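Local coordinates for ABC transporter periplasmic peptide-binding protein (Pseudoalteromonas, PDB 4QFL) that binds dipeptides such as Ala-Phe in the periplasm, probably to deliver them to an ABC transporter for uptake, at residues A[29-39]-A[239-248]; A[283-291]-A[518-526]. One frame throughout, in Å; residues are numbered along the deposited sequence.

Contact 1 of 2, residues A[29-39]-A[239-248]; sequences QGLVYCAEANP and LEQLVYDITP
Two parallel strands of this periplasmic binding protein, 30-35 and 241-246, pair through Leu31-Leu242, Val32-Val243, Tyr33-Tyr244, Cys34-Asp245 and Ala35-Ile246; 30-35 also runs parallel to 264-266, and 241-246 antiparallel to 223-228. Leu31 N donates to Gln241 O and Leu31 O accepts from Val243 N, each at 2.9 Å; Tyr33 repeats the pattern with Val243 O and Asp245 N, and Ala35 with Asp245 O and Thr247 N. Asp245 N to Tyr33 O is the shortest link, 2.7 Å.

One face carries Leu31, Tyr33 and Ala35 beside Leu242, Tyr244 and Ile246. Leu31 CD2 lies alongside Leu242 CD2, 3.5 Å away, while Leu239 CD1 crosses to Leu31 CB at a slant, at 3.6 Å. The tyrosine rings are inclined at 55°, neither stacked nor edge-to-face: Tyr244 CE2 sits over the rim of one face of Tyr33, and Tyr244 CD2 is 3.2 Å from Tyr33 CD1. Different first torsions bring the rings together, CG of Tyr33 being anti to its N (chi1 -177°) and that of Tyr244 anti to its carbonyl carbon (chi1 -66°). With an alanine in place of Tyr33, the CD2 and CE2 rim of Tyr244 would probably lose its aromatic neighbour and face a gap. Farther on, Ile246 CD1 reaches Ala37 O at 3.5 Å.

The other face is mixed, with Val32 and Val243: Asp245 forms a salt bridge with Lys256, and Cys34 is disulfide-bonded to Cys262. Past the strand, Glu36 pairs with Arg383 of the phenylalanine pocket. The chemistry thus implies a regularly hydrogen-bonded pair with an apolar face, a mixed face and a charged end near the ligand.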
loop_
_atom_site.group_PDB
_atom_site.type_symbol
_atom_site.label_atom_id
_atom_site.label_comp_id
_atom_site.label_asym_id
_atom_site.label_seq_id
_atom_site.Cartn_x
_atom_site.Cartn_y
_atom_site.Cartn_z
ATOM N N GLN A 29 11.405 3.111 28.771
ATOM C CA GLN A 29 11.315 4.292 27.911
ATOM C C GLN A 29 10.333 4.100 26.749
ATOM O O GLN A 29 9.873 2.983 26.465
ATOM C CB GLN A 29 12.699 4.712 27.380
ATOM C CG GLN A 29 13.292 5.960 28.051
ATOM C CD GLN A 29 12.388 7.177 27.925
ATOM O OE1 GLN A 29 11.807 7.421 26.867
ATOM N NE2 GLN A 29 12.259 7.941 29.009
ATOM N N GLY A 30 10.020 5.207 26.086
ATOM C CA GLY A 30 9.071 5.193 24.999
ATOM C C GLY A 30 9.719 5.578 23.693
ATOM O O GLY A 30 10.882 5.949 23.652
ATOM N N LEU A 31 8.954 5.465 22.620
ATOM C CA LEU A 31 9.398 5.882 21.312
ATOM C C LEU A 31 8.325 6.794 20.764
ATOM O O LEU A 31 7.150 6.534 20.951
ATOM C CB LEU A 31 9.600 4.669 20.403
ATOM C CG LEU A 31 10.165 4.930 19.002
ATOM C CD1 LEU A 31 10.756 3.672 18.425
ATOM C CD2 LEU A 31 9.100 5.477 18.062
ATOM N N VAL A 32 8.743 7.884 20.128
ATOM C CA VAL A 32 7.835 8.796 19.437
ATOM C C VAL A 32 8.124 8.815 17.927
ATOM O O VAL A 32 9.218 9.159 17.487
ATOM C CB VAL A 32 7.916 10.220 19.999
ATOM C CG1 VAL A 32 6.964 11.133 19.246
ATOM C CG2 VAL A 32 7.593 10.214 21.485
ATOM N N TYR A 33 7.117 8.419 17.157
ATOM C CA TYR A 33 7.199 8.257 15.715
ATOM C C TYR A 33 6.423 9.401 15.068
ATOM O O TYR A 33 5.240 9.597 15.352
ATOM C CB TYR A 33 6.572 6.908 15.352
ATOM C CG TYR A 33 6.606 6.507 13.891
ATOM C CD1 TYR A 33 5.715 7.063 12.969
ATOM C CD2 TYR A 33 7.498 5.541 13.437
ATOM C CE1 TYR A 33 5.730 6.681 11.632
ATOM C CE2 TYR A 33 7.520 5.154 12.107
ATOM C CZ TYR A 33 6.633 5.721 11.211
ATOM O OH TYR A 33 6.649 5.338 9.885
ATOM N N CYS A 34 7.094 10.167 14.212
ATOM C CA CYS A 34 6.453 11.264 13.475
ATOM C C CYS A 34 5.814 10.734 12.213
ATOM O O CYS A 34 6.517 10.400 11.257
ATOM C CB CYS A 34 7.460 12.345 13.080
ATOM S SG CYS A 34 7.461 13.825 14.143
ATOM N N ALA A 35 4.484 10.687 12.219
ATOM C CA ALA A 35 3.690 10.105 11.135
ATOM C C ALA A 35 3.149 11.154 10.165
ATOM O O ALA A 35 2.764 12.251 10.567
ATOM C CB ALA A 35 2.550 9.306 11.717
ATOM N N GLU A 36 3.102 10.805 8.886
ATOM C CA GLU A 36 2.718 11.763 7.854
ATOM C C GLU A 36 1.200 11.953 7.682
ATOM O O GLU A 36 0.762 12.849 6.963
ATOM C CB GLU A 36 3.384 11.405 6.513
ATOM C CG GLU A 36 2.740 10.242 5.736
ATOM C CD GLU A 36 3.271 8.882 6.133
ATOM O OE1 GLU A 36 3.939 8.760 7.186
ATOM O OE2 GLU A 36 3.027 7.919 5.376
ATOM N N ALA A 37 0.387 11.121 8.329
ATOM C CA ALA A 37 -1.058 11.271 8.196
ATOM C C ALA A 37 -1.830 10.577 9.300
ATOM O O ALA A 37 -1.324 9.696 9.976
ATOM C CB ALA A 37 -1.535 10.778 6.843
ATOM N N ASN A 38 -3.067 11.010 9.461
ATOM C CA ASN A 38 -4.008 10.424 10.389
ATOM C C ASN A 38 -4.389 9.013 9.906
ATOM O O ASN A 38 -4.562 8.798 8.704
ATOM C CB ASN A 38 -5.210 11.375 10.413
ATOM C CG ASN A 38 -6.218 11.045 11.475
ATOM O OD1 ASN A 38 -7.375 10.787 11.162
ATOM N ND2 ASN A 38 -5.803 11.079 12.736
ATOM N N PRO A 39 -4.499 8.032 10.823
ATOM C CA PRO A 39 -4.965 6.713 10.370
ATOM C C PRO A 39 -6.465 6.744 10.124
ATOM O O PRO A 39 -7.185 7.375 10.896
ATOM C CB PRO A 39 -4.664 5.805 11.567
ATOM C CG PRO A 39 -4.794 6.719 12.751
ATOM C CD PRO A 39 -4.297 8.071 12.284
ATOM N N LEU A 239 10.012 -1.961 23.891
ATOM C CA LEU A 239 9.456 -0.645 24.213
ATOM C C LEU A 239 8.265 -0.708 25.176
ATOM O O LEU A 239 7.420 -1.586 25.061
ATOM C CB LEU A 239 9.042 0.080 22.929
ATOM C CG LEU A 239 10.152 0.726 22.110
ATOM C CD1 LEU A 239 9.658 1.046 20.713
ATOM C CD2 LEU A 239 10.634 1.977 22.819
ATOM N N GLU A 240 8.202 0.232 26.116
ATOM C CA GLU A 240 7.072 0.325 27.040
ATOM C C GLU A 240 5.917 1.096 26.408
ATOM O O GLU A 240 4.737 0.749 26.563
ATOM C CB GLU A 240 7.494 1.038 28.329
ATOM C CG GLU A 240 8.477 0.267 29.189
ATOM C CD GLU A 240 7.844 -0.930 29.860
ATOM O OE1 GLU A 240 6.631 -0.867 30.176
ATOM O OE2 GLU A 240 8.562 -1.936 30.067
ATOM N N GLN A 241 6.285 2.163 25.712
ATOM C CA GLN A 241 5.324 3.071 25.130
ATOM C C GLN A 241 5.720 3.423 23.709
ATOM O O GLN A 241 6.899 3.571 23.398
ATOM C CB GLN A 241 5.242 4.354 25.944
ATOM C CG GLN A 241 4.365 4.277 27.163
ATOM C CD GLN A 241 4.052 5.665 27.704
ATOM O OE1 GLN A 241 4.452 6.676 27.114
ATOM N NE2 GLN A 241 3.336 5.724 28.829
ATOM N N LEU A 242 4.711 3.556 22.861
ATOM C CA LEU A 242 4.879 3.973 21.485
ATOM C C LEU A 242 3.833 5.033 21.211
ATOM O O LEU A 242 2.633 4.755 21.289
ATOM C CB LEU A 242 4.613 2.798 20.552
ATOM C CG LEU A 242 5.732 2.312 19.641
ATOM C CD1 LEU A 242 5.162 1.243 18.706
ATOM C CD2 LEU A 242 6.325 3.479 18.859
ATOM N N VAL A 243 4.271 6.249 20.902
ATOM C CA VAL A 243 3.349 7.288 20.491
ATOM C C VAL A 243 3.649 7.670 19.046
ATOM O O VAL A 243 4.809 7.787 18.657
ATOM C CB VAL A 243 3.457 8.543 21.389
ATOM C CG1 VAL A 243 2.295 9.490 21.118
ATOM C CG2 VAL A 243 3.490 8.152 22.860
ATOM N N TYR A 244 2.592 7.826 18.252
ATOM C CA TYR A 244 2.687 8.418 16.922
ATOM C C TYR A 244 2.215 9.871 16.971
ATOM O O TYR A 244 1.108 10.170 17.428
ATOM C CB TYR A 244 1.847 7.640 15.909
ATOM C CG TYR A 244 2.339 6.249 15.642
ATOM C CD1 TYR A 244 2.016 5.206 16.496
ATOM C CD2 TYR A 244 3.134 5.978 14.546
ATOM C CE1 TYR A 244 2.469 3.930 16.262
ATOM C CE2 TYR A 244 3.601 4.699 14.305
ATOM C CZ TYR A 244 3.256 3.679 15.165
ATOM O OH TYR A 244 3.701 2.405 14.932
ATOM N N ASP A 245 3.073 10.766 16.498
ATOM C CA ASP A 245 2.776 12.185 16.455
ATOM C C ASP A 245 2.333 12.499 15.039
ATOM O O ASP A 245 3.140 12.492 14.120
ATOM C CB ASP A 245 4.038 12.974 16.813
ATOM C CG ASP A 245 3.831 14.471 16.782
ATOM O OD1 ASP A 245 2.858 14.923 16.158
ATOM O OD2 ASP A 245 4.654 15.202 17.375
ATOM N N ILE A 246 1.044 12.738 14.856
ATOM C CA ILE A 246 0.517 12.991 13.521
ATOM C C ILE A 246 0.895 14.379 13.026
ATOM O O ILE A 246 0.359 15.384 13.485
ATOM C CB ILE A 246 -0.990 12.850 13.496
ATOM C CG1 ILE A 246 -1.387 11.493 14.072
ATOM C CG2 ILE A 246 -1.504 13.009 12.083
ATOM C CD1 ILE A 246 -0.789 10.343 13.352
ATOM N N THR A 247 1.826 14.429 12.086
ATOM C CA THR A 247 2.374 15.692 11.607
ATOM C C THR A 247 2.501 15.640 10.089
ATOM O O THR A 247 3.518 15.188 9.561
ATOM C CB THR A 247 3.773 15.937 12.188
ATOM O OG1 THR A 247 3.752 15.734 13.603
ATOM C CG2 THR A 247 4.230 17.346 11.896
ATOM N N PRO A 248 1.467 16.109 9.376
ATOM C CA PRO A 248 1.430 15.991 7.915
ATOM C C PRO A 248 2.524 16.769 7.189
ATOM O O PRO A 248 2.957 16.366 6.115
ATOM C CB PRO A 248 0.061 16.555 7.557
ATOM C CG PRO A 248 -0.745 16.398 8.800
ATOM C CD PRO A 248 0.204 16.634 9.918
#

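Contact 2 of 2, residues A[283-291]-A[518-526]; sequences NVERETNLN and GITLGPFGA
Ile519 makes the first touch of the loop 518-526 on the face of strand 283-287 that carries Glu285 and Glu287, its CG1 lying 3.8 Å from Glu285 OE2 where the two side chains cross at a slant. The loop then runs in roughly the same direction as its partner, the touching parts being 18° apart end to end, but without strand pairing.

Leu521 points toward the strand and fits against two glutamates. Its CD1 is 4.0 Å from Glu285 CB, and it also packs on the carboxylate carbon of Glu287, so a greasy branch covers the flank of an acidic group. Glu287 reaches this far because its chain is extended beyond CG. Its OE2 then takes the N-H of Gly522 in a hydrogen bond of 2.9 Å, approached on the syn side and 22° out of the carboxylate plane. That bond ties OE2 to the loop backbone, with Leu521 CB and CD1 packed against the carboxylate. At Gly522 phi is positive, and a side chain there would run into the preceding carbonyl and the ring of Pro523.

The CA atoms approach most closely at Pro523, whose CA is 3.7 Å from Asn289 CA. The carbonyl O of Pro523 accepts the N-H of Leu290 at 2.8 Å in a nearly straight bond (170° at the hydrogen), and Leu290 CB lies beside the same oxygen. Pro523 CA also makes a CH-O contact with Thr288 O. Phe524 closes the walk with a light touch, its CD2 4.4 Å from Leu290 CD1.

Around this pair, Arg508 of strand 500-513 binds the carbonyls of Gly522 and Gly525, while strand 283-287 is paired antiparallel to that same strand. Ala526 rests on helix 50-60, and Val284 packs on helix 273-278.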
loop_
_atom_site.group_PDB
_atom_site.type_symbol
_atom_site.label_atom_id
_atom_site.label_comp_id
_atom_site.label_asym_id
_atom_site.label_seq_id
_atom_site.Cartn_x
_atom_site.Cartn_y
_atom_site.Cartn_z
ATOM N N ASN A 283 20.393 8.767 12.433
ATOM C CA ASN A 283 20.621 7.795 11.372
ATOM C C ASN A 283 19.567 7.938 10.298
ATOM O O ASN A 283 18.392 8.106 10.591
ATOM C CB ASN A 283 20.556 6.370 11.911
ATOM C CG ASN A 283 21.633 6.076 12.924
ATOM O OD1 ASN A 283 22.786 6.502 12.777
ATOM N ND2 ASN A 283 21.268 5.343 13.962
ATOM N N VAL A 284 19.981 7.859 9.047
ATOM C CA VAL A 284 19.017 7.839 7.964
ATOM C C VAL A 284 19.254 6.578 7.138
ATOM O O VAL A 284 20.316 6.409 6.526
ATOM C CB VAL A 284 19.104 9.109 7.109
ATOM C CG1 VAL A 284 17.953 9.153 6.110
ATOM C CG2 VAL A 284 19.097 10.335 8.007
ATOM N N GLU A 285 18.281 5.674 7.158
ATOM C CA GLU A 285 18.405 4.443 6.398
ATOM C C GLU A 285 17.925 4.694 4.985
ATOM O O GLU A 285 17.059 5.526 4.760
ATOM C CB GLU A 285 17.578 3.332 7.021
ATOM C CG GLU A 285 18.024 2.903 8.392
ATOM C CD GLU A 285 17.033 1.937 9.020
ATOM O OE1 GLU A 285 17.010 0.755 8.598
ATOM O OE2 GLU A 285 16.259 2.361 9.917
ATOM N N ARG A 286 18.487 3.948 4.043
ATOM C CA ARG A 286 18.241 4.144 2.630
ATOM C C ARG A 286 18.213 2.765 1.998
ATOM O O ARG A 286 19.245 2.138 1.847
ATOM C CB ARG A 286 19.390 4.976 2.045
ATOM C CG ARG A 286 19.411 5.093 0.540
ATOM C CD ARG A 286 20.708 5.739 0.055
ATOM N NE ARG A 286 20.705 5.864 -1.396
ATOM C CZ ARG A 286 20.634 7.015 -2.054
ATOM N NH1 ARG A 286 20.597 8.170 -1.396
ATOM N NH2 ARG A 286 20.614 7.013 -3.376
ATOM N N GLU A 287 17.031 2.268 1.653
ATOM C CA GLU A 287 16.943 0.902 1.159
ATOM C C GLU A 287 16.239 0.809 -0.187
ATOM O O GLU A 287 15.374 1.632 -0.503
ATOM C CB GLU A 287 16.209 0.030 2.167
ATOM C CG GLU A 287 16.667 0.223 3.588
ATOM C CD GLU A 287 15.931 -0.685 4.574
ATOM O OE1 GLU A 287 16.288 -0.655 5.774
ATOM O OE2 GLU A 287 15.005 -1.431 4.157
ATOM N N THR A 288 16.614 -0.199 -0.975
ATOM C CA THR A 288 15.916 -0.476 -2.216
ATOM C C THR A 288 14.522 -1.011 -1.898
ATOM O O THR A 288 14.312 -1.640 -0.855
ATOM C CB THR A 288 16.665 -1.499 -3.075
ATOM O OG1 THR A 288 15.927 -1.714 -4.279
ATOM C CG2 THR A 288 16.788 -2.819 -2.350
ATOM N N ASN A 289 13.569 -0.767 -2.790
ATOM C CA ASN A 289 12.178 -1.088 -2.493
ATOM C C ASN A 289 11.347 -1.207 -3.765
ATOM O O ASN A 289 11.557 -0.476 -4.729
ATOM C CB ASN A 289 11.607 -0.034 -1.532
ATOM C CG ASN A 289 10.127 -0.211 -1.274
ATOM O OD1 ASN A 289 9.297 0.240 -2.065
ATOM N ND2 ASN A 289 9.784 -0.836 -0.150
ATOM N N LEU A 290 10.423 -2.156 -3.765
ATOM C CA LEU A 290 9.534 -2.368 -4.897
ATOM C C LEU A 290 8.427 -1.316 -4.886
ATOM O O LEU A 290 7.511 -1.366 -4.072
ATOM C CB LEU A 290 8.913 -3.750 -4.798
ATOM C CG LEU A 290 9.809 -4.975 -4.920
ATOM C CD1 LEU A 290 9.056 -6.188 -4.414
ATOM C CD2 LEU A 290 10.251 -5.156 -6.373
ATOM N N ASN A 291 8.526 -0.345 -5.775
ATOM C CA ASN A 291 7.522 0.696 -5.847
ATOM C C ASN A 291 7.513 1.307 -7.222
ATOM O O ASN A 291 8.462 1.146 -7.984
ATOM C CB ASN A 291 7.770 1.776 -4.791
ATOM C CG ASN A 291 9.064 2.532 -5.016
ATOM O OD1 ASN A 291 10.111 2.187 -4.460
ATOM N ND2 ASN A 291 8.997 3.573 -5.820
ATOM N N GLY A 518 16.526 -1.715 15.766
ATOM C CA GLY A 518 15.559 -2.783 15.609
ATOM C C GLY A 518 14.399 -2.454 14.695
ATOM O O GLY A 518 13.435 -3.205 14.622
ATOM N N ILE A 519 14.487 -1.327 14.000
ATOM C CA ILE A 519 13.404 -0.890 13.127
ATOM C C ILE A 519 13.549 -1.496 11.729
ATOM O O ILE A 519 14.642 -1.506 11.170
ATOM C CB ILE A 519 13.330 0.650 13.040
ATOM C CG1 ILE A 519 14.717 1.274 13.206
ATOM C CG2 ILE A 519 12.376 1.197 14.089
ATOM C CD1 ILE A 519 15.170 1.395 14.643
ATOM N N THR A 520 12.443 -2.005 11.177
ATOM C CA THR A 520 12.467 -2.638 9.854
ATOM C C THR A 520 11.651 -1.911 8.769
ATOM O O THR A 520 10.438 -1.728 8.885
ATOM C CB THR A 520 12.037 -4.122 9.907
ATOM O OG1 THR A 520 10.723 -4.234 10.466
ATOM C CG2 THR A 520 13.012 -4.940 10.746
ATOM N N LEU A 521 12.347 -1.514 7.713
ATOM C CA LEU A 521 11.726 -0.954 6.513
ATOM C C LEU A 521 11.350 -2.009 5.459
ATOM O O LEU A 521 10.178 -2.371 5.317
ATOM C CB LEU A 521 12.681 0.033 5.826
ATOM C CG LEU A 521 13.142 1.281 6.578
ATOM C CD1 LEU A 521 14.000 2.170 5.691
ATOM C CD2 LEU A 521 11.946 2.036 7.091
ATOM N N GLY A 522 12.357 -2.482 4.722
ATOM C CA GLY A 522 12.183 -3.551 3.751
ATOM C C GLY A 522 11.841 -3.171 2.317
ATOM O O GLY A 522 11.420 -2.049 2.059
ATOM N N PRO A 523 12.014 -4.120 1.376
ATOM C CA PRO A 523 11.769 -3.906 -0.055
ATOM C C PRO A 523 10.276 -4.008 -0.408
ATOM O O PRO A 523 9.868 -3.772 -1.547
ATOM C CB PRO A 523 12.567 -5.034 -0.710
ATOM C CG PRO A 523 12.522 -6.135 0.291
ATOM C CD PRO A 523 12.522 -5.478 1.649
ATOM N N PHE A 524 9.463 -4.342 0.589
ATOM C CA PHE A 524 8.009 -4.330 0.428
ATOM C C PHE A 524 7.305 -4.253 1.781
ATOM O O PHE A 524 7.927 -4.464 2.821
ATOM C CB PHE A 524 7.530 -5.559 -0.361
ATOM C CG PHE A 524 7.958 -6.884 0.234
ATOM C CD1 PHE A 524 7.242 -7.460 1.266
ATOM C CD2 PHE A 524 9.054 -7.565 -0.272
ATOM C CE1 PHE A 524 7.628 -8.674 1.802
ATOM C CE2 PHE A 524 9.441 -8.776 0.253
ATOM C CZ PHE A 524 8.732 -9.336 1.289
ATOM N N GLY A 525 6.016 -3.937 1.763
ATOM C CA GLY A 525 5.215 -3.999 2.967
ATOM C C GLY A 525 5.386 -2.820 3.897
ATOM O O GLY A 525 6.238 -1.959 3.692
ATOM N N ALA A 526 4.559 -2.791 4.934
ATOM C CA ALA A 526 4.543 -1.690 5.887
ATOM C C ALA A 526 5.720 -1.714 6.852
ATOM O O ALA A 526 6.367 -2.739 7.049
ATOM C CB ALA A 526 3.246 -1.698 6.659
#

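In the fold
Contact 1 is a true strand pair and contact 2 a loop laid against a strand and the turn after it; strands 264-266 and 282-287, one beside each contact, both pair with strand 500-513. The 29-39/239-248 pairing lies farther from the centre of the chain, although twelve of its 21 touching residues are buried, against three of ten at 283-291/518-526. It buries about twice the surface, with regular backbone bonds and hydrophobic side chains. In contact 2 the clear hydrogen bonds are two, one to a carboxylate and one between backbones. Helix 50-60 touches Pro39 and Tyr244 of contact 1 and Ala526 of contact 2. The Glu36 side chain is about 6 Å from the bound phenylalanine, that of Asn289 about 8 Å from the alanine.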